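Local coordinates for tannase (Lactobacillus plantarum, PDB 3WA7), which hydrolyses the galloyl ester bonds of tannins, releasing gallic acid, as a tannase of the alpha/beta-hydrolase fold, at residues M214-E217 and W218-G222; Q249-V252 and E253-A256; L353-P356 and E357-L360; A368-T372 and A373-T377. All coordinates share one frame; numbering follows the deposited sequence.

Contact 1 (M214-E217 and W218-G222); sequences MAYE and WQFNG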
loop_
_atom_site.group_PDB
_atom_site.type_symbol
_atom_site.label_atom_id
_atom_site.label_comp_id
_atom_site.label_asym_id
_atom_site.label_seq_id
_atom_site.Cartn_x
_atom_site.Cartn_y
_atom_site.Cartn_z
HETATM N N MSE A 214 -17.985 2.543 3.147
HETATM C CA MSE A 214 -18.923 1.569 3.695
HETATM C C MSE A 214 -18.232 0.675 4.721
HETATM O O MSE A 214 -18.803 0.359 5.763
HETATM C CB MSE A 214 -19.508 0.693 2.585
HETATM C CG MSE A 214 -20.503 1.402 1.694
HETATM SE SE MSE A 214 -21.259 0.167 0.413
HETATM C CE MSE A 214 -19.719 -0.070 -0.693
ATOM N N ALA A 215 -17.003 0.263 4.422
ATOM C CA ALA A 215 -16.267 -0.598 5.340
ATOM C C ALA A 215 -15.948 0.134 6.637
ATOM O O ALA A 215 -16.033 -0.441 7.725
ATOM C CB ALA A 215 -14.970 -1.087 4.687
ATOM N N TYR A 216 -15.588 1.408 6.525
ATOM C CA TYR A 216 -15.236 2.184 7.705
ATOM C C TYR A 216 -16.411 2.322 8.662
ATOM O O TYR A 216 -16.243 2.217 9.877
ATOM C CB TYR A 216 -14.740 3.579 7.314
ATOM C CG TYR A 216 -13.750 4.156 8.306
ATOM C CD1 TYR A 216 -12.435 3.689 8.354
ATOM C CD2 TYR A 216 -14.135 5.138 9.221
ATOM C CE1 TYR A 216 -11.523 4.181 9.292
ATOM C CE2 TYR A 216 -13.230 5.638 10.166
ATOM C CZ TYR A 216 -11.931 5.155 10.195
ATOM O OH TYR A 216 -11.037 5.635 11.126
ATOM N N GLU A 217 -17.598 2.560 8.116
ATOM C CA GLU A 217 -18.777 2.714 8.953
ATOM C C GLU A 217 -19.297 1.386 9.489
ATOM O O GLU A 217 -19.895 1.343 10.563
ATOM C CB GLU A 217 -19.864 3.475 8.195
ATOM C CG GLU A 217 -19.432 4.891 7.844
ATOM C CD GLU A 217 -18.744 5.590 9.008
ATOM O OE1 GLU A 217 -19.319 5.622 10.116
ATOM O OE2 GLU A 217 -17.626 6.111 8.821
ATOM N N TRP A 218 -19.082 0.300 8.752
ATOM C CA TRP A 218 -19.495 -0.999 9.261
ATOM C C TRP A 218 -18.698 -1.204 10.549
ATOM O O TRP A 218 -19.213 -1.703 11.550
ATOM C CB TRP A 218 -19.143 -2.120 8.281
ATOM C CG TRP A 218 -19.178 -3.478 8.931
ATOM C CD1 TRP A 218 -20.288 -4.215 9.238
ATOM C CD2 TRP A 218 -18.056 -4.212 9.438
ATOM N NE1 TRP A 218 -19.926 -5.360 9.912
ATOM C CE2 TRP A 218 -18.561 -5.382 10.048
ATOM C CE3 TRP A 218 -16.672 -3.990 9.441
ATOM C CZ2 TRP A 218 -17.731 -6.330 10.656
ATOM C CZ3 TRP A 218 -15.843 -4.936 10.050
ATOM C CH2 TRP A 218 -16.379 -6.090 10.648
ATOM N N GLN A 219 -17.433 -0.798 10.516
ATOM C CA GLN A 219 -16.560 -0.954 11.670
ATOM C C GLN A 219 -16.776 0.046 12.804
ATOM O O GLN A 219 -16.827 -0.341 13.975
ATOM C CB GLN A 219 -15.100 -0.888 11.228
ATOM C CG GLN A 219 -14.105 -1.098 12.366
ATOM C CD GLN A 219 -12.688 -1.262 11.861
ATOM O OE1 GLN A 219 -12.432 -2.065 10.965
ATOM N NE2 GLN A 219 -11.757 -0.509 12.437
ATOM N N PHE A 220 -16.929 1.323 12.469
ATOM C CA PHE A 220 -17.066 2.343 13.507
ATOM C C PHE A 220 -18.438 2.942 13.792
ATOM O O PHE A 220 -18.549 3.857 14.607
ATOM C CB PHE A 220 -16.062 3.474 13.242
ATOM C CG PHE A 220 -14.629 3.087 13.504
ATOM C CD1 PHE A 220 -13.699 3.041 12.466
ATOM C CD2 PHE A 220 -14.207 2.778 14.794
ATOM C CE1 PHE A 220 -12.364 2.693 12.714
ATOM C CE2 PHE A 220 -12.876 2.429 15.051
ATOM C CZ PHE A 220 -11.955 2.390 14.008
ATOM N N ASN A 221 -19.486 2.445 13.145
ATOM C CA ASN A 221 -20.812 2.983 13.418
ATOM C C ASN A 221 -21.097 2.812 14.906
ATOM O O ASN A 221 -20.814 1.760 15.480
ATOM C CB ASN A 221 -21.877 2.254 12.599
ATOM C CG ASN A 221 -23.279 2.714 12.938
ATOM O OD1 ASN A 221 -24.022 2.020 13.635
ATOM N ND2 ASN A 221 -23.646 3.901 12.459
ATOM N N GLY A 222 -21.653 3.845 15.529
ATOM C CA GLY A 222 -21.945 3.764 16.950
ATOM C C GLY A 222 -20.903 4.486 17.784
ATOM O O GLY A 222 -21.147 4.827 18.940
#
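The phenol oxygen of Tyr216, whose OH sits 3.6 Å from Phe220 CE1, is gripped by three backbone groups: it hydrogen-bonds to Arg420 O and to the amides of Met342 and Lys343. This fixes the far end of a ring with Phe220 CD1 over one face. Phe220 CD1 comes in near the rim of that face, 3.5 Å from Tyr216 CE2, while the ring planes stand 50° apart, so the pair is oblique, neither stacked nor T-shaped. Tyr216 CG swings away from the backbone N (chi1 -151°) and its ring leans toward the Phe220 side of the helix, one turn on. The backbones are tied by Phe220 N to Tyr216 O, at 2.8 Å and 156°, and Asn221 N reaches Glu217 O over the same length. Neighbouring side chains turn to other parts of the chain: Glu217 OE1 forms a salt bridge with Arg341 and a hydrogen bond with Ser258, and Trp218 NE1 donates to Gly288 O. Asn221 then leaves helical backbone angles. The successive i to i+4 bonds, with an i to i+4 aromatic pair along one flank, are those of the last turn of an alpha-helix, here helix 209-220 of the alpha/beta-hydrolase.

Contact 2 (Q249-V252 and E253-A256); sequences QLTV and EEQA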
loop_
_atom_site.group_PDB
_atom_site.type_symbol
_atom_site.label_atom_id
_atom_site.label_comp_id
_atom_site.label_asym_id
_atom_site.label_seq_id
_atom_site.Cartn_x
_atom_site.Cartn_y
_atom_site.Cartn_z
ATOM N N GLN A 249 -17.074 15.478 17.164
ATOM C CA GLN A 249 -18.238 14.634 17.388
ATOM C C GLN A 249 -19.059 14.612 16.109
ATOM O O GLN A 249 -19.282 15.656 15.495
ATOM C CB GLN A 249 -19.098 15.198 18.520
ATOM C CG GLN A 249 -18.494 15.087 19.906
ATOM C CD GLN A 249 -18.358 13.652 20.365
ATOM O OE1 GLN A 249 -19.269 12.841 20.187
ATOM N NE2 GLN A 249 -17.221 13.331 20.973
ATOM N N LEU A 250 -19.502 13.428 15.704
ATOM C CA LEU A 250 -20.310 13.301 14.500
ATOM C C LEU A 250 -21.668 13.950 14.726
ATOM O O LEU A 250 -22.281 13.775 15.778
ATOM C CB LEU A 250 -20.520 11.827 14.139
ATOM C CG LEU A 250 -19.286 10.987 13.805
ATOM C CD1 LEU A 250 -19.725 9.579 13.429
ATOM C CD2 LEU A 250 -18.515 11.632 12.662
ATOM N N THR A 251 -22.129 14.706 13.736
ATOM C CA THR A 251 -23.429 15.358 13.819
ATOM C C THR A 251 -24.480 14.281 13.598
ATOM O O THR A 251 -24.146 13.155 13.228
ATOM C CB THR A 251 -23.590 16.421 12.723
ATOM O OG1 THR A 251 -23.398 15.811 11.440
ATOM C CG2 THR A 251 -22.575 17.538 12.908
ATOM N N VAL A 252 -25.747 14.615 13.821
ATOM C CA VAL A 252 -26.809 13.643 13.617
ATOM C C VAL A 252 -26.804 13.225 12.151
ATOM O O VAL A 252 -27.007 12.055 11.828
ATOM C CB VAL A 252 -28.191 14.232 13.984
ATOM C CG1 VAL A 252 -29.289 13.223 13.681
ATOM C CG2 VAL A 252 -28.216 14.601 15.458
ATOM N N GLU A 253 -26.551 14.188 11.270
ATOM C CA GLU A 253 -26.515 13.926 9.835
ATOM C C GLU A 253 -25.407 12.933 9.498
ATOM O O GLU A 253 -25.595 12.038 8.671
ATOM C CB GLU A 253 -26.295 15.228 9.064
ATOM C CG GLU A 253 -26.478 15.098 7.560
ATOM C CD GLU A 253 -26.443 16.439 6.851
ATOM O OE1 GLU A 253 -27.177 17.355 7.278
ATOM O OE2 GLU A 253 -25.690 16.579 5.866
ATOM N N GLU A 254 -24.250 13.099 10.135
ATOM C CA GLU A 254 -23.123 12.204 9.906
ATOM C C GLU A 254 -23.427 10.825 10.484
ATOM O O GLU A 254 -23.007 9.807 9.936
ATOM C CB GLU A 254 -21.854 12.760 10.552
ATOM C CG GLU A 254 -21.254 13.964 9.845
ATOM C CD GLU A 254 -20.020 14.487 10.557
ATOM O OE1 GLU A 254 -20.147 14.924 11.718
ATOM O OE2 GLU A 254 -18.921 14.451 9.961
ATOM N N GLN A 255 -24.149 10.800 11.600
ATOM C CA GLN A 255 -24.521 9.544 12.239
ATOM C C GLN A 255 -25.513 8.789 11.362
ATOM O O GLN A 255 -25.498 7.561 11.305
ATOM C CB GLN A 255 -25.136 9.809 13.617
ATOM C CG GLN A 255 -24.134 10.318 14.642
ATOM C CD GLN A 255 -24.783 10.697 15.959
ATOM O OE1 GLN A 255 -25.529 9.913 16.543
ATOM N NE2 GLN A 255 -24.501 11.904 16.434
ATOM N N ALA A 256 -26.382 9.532 10.683
ATOM C CA ALA A 256 -27.368 8.922 9.796
ATOM C C ALA A 256 -26.648 8.385 8.564
ATOM O O ALA A 256 -26.956 7.299 8.073
ATOM C CB ALA A 256 -28.417 9.953 9.389
HETATM O O HOH W 1 -17.452 15.540 12.728
#
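A capping box formed by Thr251 and Glu254 opens helix 252-271, just where the chain leaves strand 241-249. Its two reciprocal bonds are both well formed. Glu254 N donates to Thr251 OG1 at 3.1 Å, and in return Thr251 N donates to Glu254 OE1 at 2.8 Å, nearly straight at 164°. The carboxylate oxygen receives this N-H on its anti lone pair, the one facing away from OE2. Thr251 OG1 can accept from the first turn because its first torsion (chi1 57°) sets it between the backbone N and the carbonyl carbon, turned back over the helix end. The Glu254 chain runs extended beyond CG and passes close beside that hydroxyl, with Glu254 CG 3.2 Å from Thr251 OG1. Glu254 OE1 also accepts from a water at 2.9 Å, which bonds weakly to Gln249 O, making a loose water bridge from the carboxylate toward the end of the strand. A carboxylate near the N-terminal end of the helix is likely to be favoured by its dipole. With an alanine at the place of Glu254, Thr251 N would probably lose its carboxylate acceptor, and the residues before the helix could move more freely. Leu250 crosses Glu254 at about a right angle, its CD2 lying 3.8 Å from Glu254 OE1, and its side chain also touches Trp226 and Arg341. A second link comes from Gln255, whose NE2 donates to Leu250 O at 3.0 Å from above the carbonyl plane, 49° out of it.

Contact 3 (L353-P356 and E357-L360); sequences LTSP and ENNL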
loop_
_atom_site.group_PDB
_atom_site.type_symbol
_atom_site.label_atom_id
_atom_site.label_comp_id
_atom_site.label_asym_id
_atom_site.label_seq_id
_atom_site.Cartn_x
_atom_site.Cartn_y
_atom_site.Cartn_z
ATOM N N LEU A 353 -15.227 17.339 -0.849
ATOM C CA LEU A 353 -14.046 17.050 -1.674
ATOM C C LEU A 353 -12.691 17.381 -1.050
ATOM O O LEU A 353 -11.714 17.591 -1.775
ATOM C CB LEU A 353 -14.152 17.796 -3.011
ATOM C CG LEU A 353 -15.294 17.462 -3.974
ATOM C CD1 LEU A 353 -15.256 18.423 -5.154
ATOM C CD2 LEU A 353 -15.166 16.029 -4.454
ATOM N N THR A 354 -12.616 17.396 0.277
ATOM C CA THR A 354 -11.377 17.748 0.968
ATOM C C THR A 354 -10.404 16.632 1.359
ATOM O O THR A 354 -9.355 16.914 1.936
ATOM C CB THR A 354 -11.687 18.554 2.247
ATOM O OG1 THR A 354 -12.579 17.803 3.080
ATOM C CG2 THR A 354 -12.330 19.887 1.893
ATOM N N SER A 355 -10.719 15.377 1.052
ATOM C CA SER A 355 -9.821 14.288 1.439
ATOM C C SER A 355 -8.701 14.061 0.431
ATOM O O SER A 355 -8.743 14.576 -0.685
ATOM C CB SER A 355 -10.597 12.980 1.604
ATOM O OG SER A 355 -10.654 12.283 0.370
ATOM N N PRO A 356 -7.670 13.292 0.821
ATOM C CA PRO A 356 -6.560 13.020 -0.097
ATOM C C PRO A 356 -7.078 12.242 -1.302
ATOM O O PRO A 356 -6.652 12.465 -2.436
ATOM C CB PRO A 356 -5.604 12.187 0.751
ATOM C CG PRO A 356 -5.834 12.723 2.131
ATOM C CD PRO A 356 -7.345 12.833 2.184
ATOM N N GLU A 357 -8.007 11.323 -1.049
ATOM C CA GLU A 357 -8.575 10.524 -2.123
ATOM C C GLU A 357 -9.398 11.379 -3.091
ATOM O O GLU A 357 -9.421 11.106 -4.291
ATOM C CB GLU A 357 -9.435 9.388 -1.553
ATOM C CG GLU A 357 -8.653 8.307 -0.797
ATOM C CD GLU A 357 -8.199 8.749 0.584
ATOM O OE1 GLU A 357 -8.878 9.595 1.197
ATOM O OE2 GLU A 357 -7.171 8.231 1.071
ATOM N N ASN A 358 -10.076 12.406 -2.583
ATOM C CA ASN A 358 -10.861 13.280 -3.460
ATOM C C ASN A 358 -9.911 13.948 -4.461
ATOM O O ASN A 358 -10.206 14.046 -5.655
ATOM C CB ASN A 358 -11.587 14.367 -2.649
ATOM C CG ASN A 358 -12.795 13.834 -1.888
ATOM O OD1 ASN A 358 -12.902 14.005 -0.674
ATOM N ND2 ASN A 358 -13.714 13.196 -2.603
ATOM N N ASN A 359 -8.766 14.398 -3.953
ATOM C CA ASN A 359 -7.740 15.068 -4.753
ATOM C C ASN A 359 -7.099 14.080 -5.730
ATOM O O ASN A 359 -6.759 14.441 -6.855
ATOM C CB ASN A 359 -6.685 15.660 -3.812
ATOM C CG ASN A 359 -5.687 16.563 -4.515
ATOM O OD1 ASN A 359 -4.566 16.733 -4.035
ATOM N ND2 ASN A 359 -6.091 17.164 -5.634
ATOM N N LEU A 360 -6.928 12.834 -5.293
ATOM C CA LEU A 360 -6.359 11.795 -6.151
ATOM C C LEU A 360 -7.226 11.618 -7.394
ATOM O O LEU A 360 -6.716 11.451 -8.503
ATOM C CB LEU A 360 -6.295 10.452 -5.406
ATOM C CG LEU A 360 -6.072 9.213 -6.283
ATOM C CD1 LEU A 360 -4.660 9.245 -6.875
ATOM C CD2 LEU A 360 -6.282 7.946 -5.448
#
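Ser355 and Asn358 bring their CA atoms to 5.1 Å where an irregular chain becomes the short helix 356-360. Leu353 takes left-handed backbone angles, Ser355 is extended, and Pro356 begins the helical turn; being a proline, it has no amide hydrogen, and none is needed at the first helical position. Leu360 N then donates to Pro356 O at 2.9 Å, and Asn359 N makes a longer bond to Ser355 O. Side chains close the open end as a capping box. Asn358 N donates to Ser355 OG at 3.0 Å, and Ser355 N donates to Asn358 OD1 at 3.1 Å, lying in the carbonyl plane on a lone pair (C=O to donor angle 123°). The serine hydroxyl is placed between its backbone N and carbonyl carbon (chi1 89°), which turns it toward the amide of Asn358, and it also bonds to Phe348 O. Leu353 meets the amide of Asn358 at about a right angle, its CD2 methyl 3.7 Å from Asn358 ND2. That nitrogen donates to Asp349 OD1 and Lys369 O. A leucine in place of Asn358 would probably strip Ser355 N of its acceptor and leave Asp349 and Lys369 O without the ND2 donor. Glu357 lies alongside Pro356, with its OE1 3.3 Å from Ser355 OG, while its OE2 bonds a glycerol probably from the crystallisation liquor. Because Asn358 OD1 accepts from Ser355 N and ND2 donates to Asp349 and Lys369, exchanging the two ends would cost bonds on both sides, which probably fixes the flip of this buried amide.

Contact 4 (A368-T372 and A373-T377); sequences AKHFT and ALAQT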
loop_
_atom_site.group_PDB
_atom_site.type_symbol
_atom_site.label_atom_id
_atom_site.label_comp_id
_atom_site.label_asym_id
_atom_site.label_seq_id
_atom_site.Cartn_x
_atom_site.Cartn_y
_atom_site.Cartn_z
ATOM N N ALA A 368 -10.503 18.119 -7.585
ATOM C CA ALA A 368 -10.931 16.925 -6.865
ATOM C C ALA A 368 -12.283 16.449 -7.366
ATOM O O ALA A 368 -13.029 17.212 -7.973
ATOM C CB ALA A 368 -11.002 17.218 -5.370
ATOM N N LYS A 369 -12.587 15.178 -7.115
ATOM C CA LYS A 369 -13.859 14.595 -7.530
ATOM C C LYS A 369 -14.345 13.577 -6.510
ATOM O O LYS A 369 -13.591 13.133 -5.642
ATOM C CB LYS A 369 -13.719 13.862 -8.871
ATOM C CG LYS A 369 -13.445 14.717 -10.096
ATOM C CD LYS A 369 -13.515 13.849 -11.350
ATOM C CE LYS A 369 -13.173 14.625 -12.616
ATOM N NZ LYS A 369 -13.254 13.754 -13.831
ATOM N N HIS A 370 -15.620 13.219 -6.614
ATOM C CA HIS A 370 -16.173 12.188 -5.751
ATOM C C HIS A 370 -15.898 10.895 -6.508
ATOM O O HIS A 370 -15.595 10.927 -7.706
ATOM C CB HIS A 370 -17.679 12.381 -5.566
ATOM C CG HIS A 370 -18.035 13.569 -4.732
ATOM N ND1 HIS A 370 -17.616 13.711 -3.427
ATOM C CD2 HIS A 370 -18.761 14.676 -5.018
ATOM C CE1 HIS A 370 -18.069 14.856 -2.944
ATOM N NE2 HIS A 370 -18.766 15.459 -3.890
ATOM N N PHE A 371 -15.978 9.761 -5.818
ATOM C CA PHE A 371 -15.736 8.474 -6.455
ATOM C C PHE A 371 -16.724 7.419 -5.972
ATOM O O PHE A 371 -16.493 6.215 -6.107
ATOM C CB PHE A 371 -14.286 8.024 -6.226
ATOM C CG PHE A 371 -13.798 8.201 -4.813
ATOM C CD1 PHE A 371 -13.823 7.138 -3.912
ATOM C CD2 PHE A 371 -13.294 9.429 -4.387
ATOM C CE1 PHE A 371 -13.347 7.297 -2.609
ATOM C CE2 PHE A 371 -12.819 9.599 -3.090
ATOM C CZ PHE A 371 -12.844 8.529 -2.198
ATOM N N THR A 372 -17.830 7.900 -5.411
ATOM C CA THR A 372 -18.911 7.050 -4.920
ATOM C C THR A 372 -20.214 7.773 -5.232
ATOM O O THR A 372 -20.275 9.002 -5.180
ATOM C CB THR A 372 -18.834 6.822 -3.393
ATOM O OG1 THR A 372 -18.989 8.074 -2.710
ATOM C CG2 THR A 372 -17.502 6.190 -3.017
ATOM N N ALA A 373 -21.253 7.015 -5.562
ATOM C CA ALA A 373 -22.546 7.609 -5.877
ATOM C C ALA A 373 -23.099 8.368 -4.671
ATOM O O ALA A 373 -23.683 9.442 -4.812
ATOM C CB ALA A 373 -23.526 6.519 -6.309
ATOM N N LEU A 374 -22.899 7.810 -3.483
ATOM C CA LEU A 374 -23.389 8.430 -2.256
ATOM C C LEU A 374 -22.887 9.860 -2.053
ATOM O O LEU A 374 -23.680 10.778 -1.824
ATOM C CB LEU A 374 -22.982 7.590 -1.047
ATOM C CG LEU A 374 -23.367 8.197 0.300
ATOM C CD1 LEU A 374 -24.844 7.973 0.552
ATOM C CD2 LEU A 374 -22.540 7.568 1.399
ATOM N N ALA A 375 -21.573 10.047 -2.126
ATOM C CA ALA A 375 -20.987 11.369 -1.924
ATOM C C ALA A 375 -21.292 12.344 -3.057
ATOM O O ALA A 375 -21.351 13.551 -2.838
ATOM C CB ALA A 375 -19.479 11.251 -1.720
ATOM N N GLN A 376 -21.479 11.825 -4.267
ATOM C CA GLN A 376 -21.799 12.682 -5.403
ATOM C C GLN A 376 -23.205 13.217 -5.177
ATOM O O GLN A 376 -23.467 14.412 -5.312
ATOM C CB GLN A 376 -21.753 11.880 -6.706
ATOM C CG GLN A 376 -22.131 12.669 -7.965
ATOM C CD GLN A 376 -21.273 13.910 -8.171
ATOM O OE1 GLN A 376 -20.098 13.934 -7.808
ATOM N NE2 GLN A 376 -21.858 14.942 -8.776
ATOM N N THR A 377 -24.105 12.312 -4.814
ATOM C CA THR A 377 -25.494 12.668 -4.569
ATOM C C THR A 377 -25.636 13.671 -3.431
ATOM O O THR A 377 -26.427 14.610 -3.519
ATOM C CB THR A 377 -26.328 11.413 -4.239
ATOM O OG1 THR A 377 -26.307 10.522 -5.360
ATOM C CG2 THR A 377 -27.771 11.792 -3.922
#
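Thr372 is the N-cap of helix 373-377: its hydroxyl caps Ala375 N and its carbonyl takes Gln376 N. Among these hydrogen bonds, Gln376 N donates to Thr372 O at 3.2 Å, whereas the capping bond from Ala375 N to Thr372 OG1 is weak, at 3.3 Å. Position 375 is an alanine, so no side chain there returns a bond to Thr372 N and the box stays incomplete. The threonine hydroxyl lies between its backbone N and carbonyl carbon (chi1 63°), which brings it to the helix start, and there it also bonds to Asp349 OD2. Asp349 OD1 accepts from His370 ND1 as well, so one carboxylate ties cap and histidine together, while Ser379 OG pairs with His370 NE2.

Contacts of the His370 ring form a second group. Ala375 O stands 3.4 Å above the centre of one face, a contact with the pi surface and no hydrogen bond. Gln376 OE1 comes to the ring edge, in plane, 3.2 Å from His370 CD2, and the ring and amide planes are 69° apart; the other end of that amide, Gln376 NE2, bonds Ala383 O. The methyl of Ala375 also packs on this ring, Ala375 CB to His370 ND1 3.5 Å.

Within the helix, Ala373 O is doubly held: Thr377 N and Thr377 OG1, each at 2.9 Å, reach it from opposite faces of its carbonyl plane.

Overall arrangement
Contacts 3 and 4 are direct neighbours, their centres about 10 Å apart: Asn358 O and Lys369 N lie 3.0 Å apart, a probable hydrogen bond, and Asp349 serves both, bonding Asn358, His370 and Thr372. Contacts 1 and 2 have centres about 13 Å apart and only brush, with Asn221 ND2 4.3 Å from Gln255 O. Helix 252-271 connects the two groups, since it begins in contact 2, packs on contact 1 and receives Leu374 of contact 4. Contact 3 lies about 20 Å from contact 1 between centres. The side chains of Tyr216 and Glu357 approach, without touching, the probable Ser163-His451-Asp419 triad, which places contacts 1 and 3 near the likely active site.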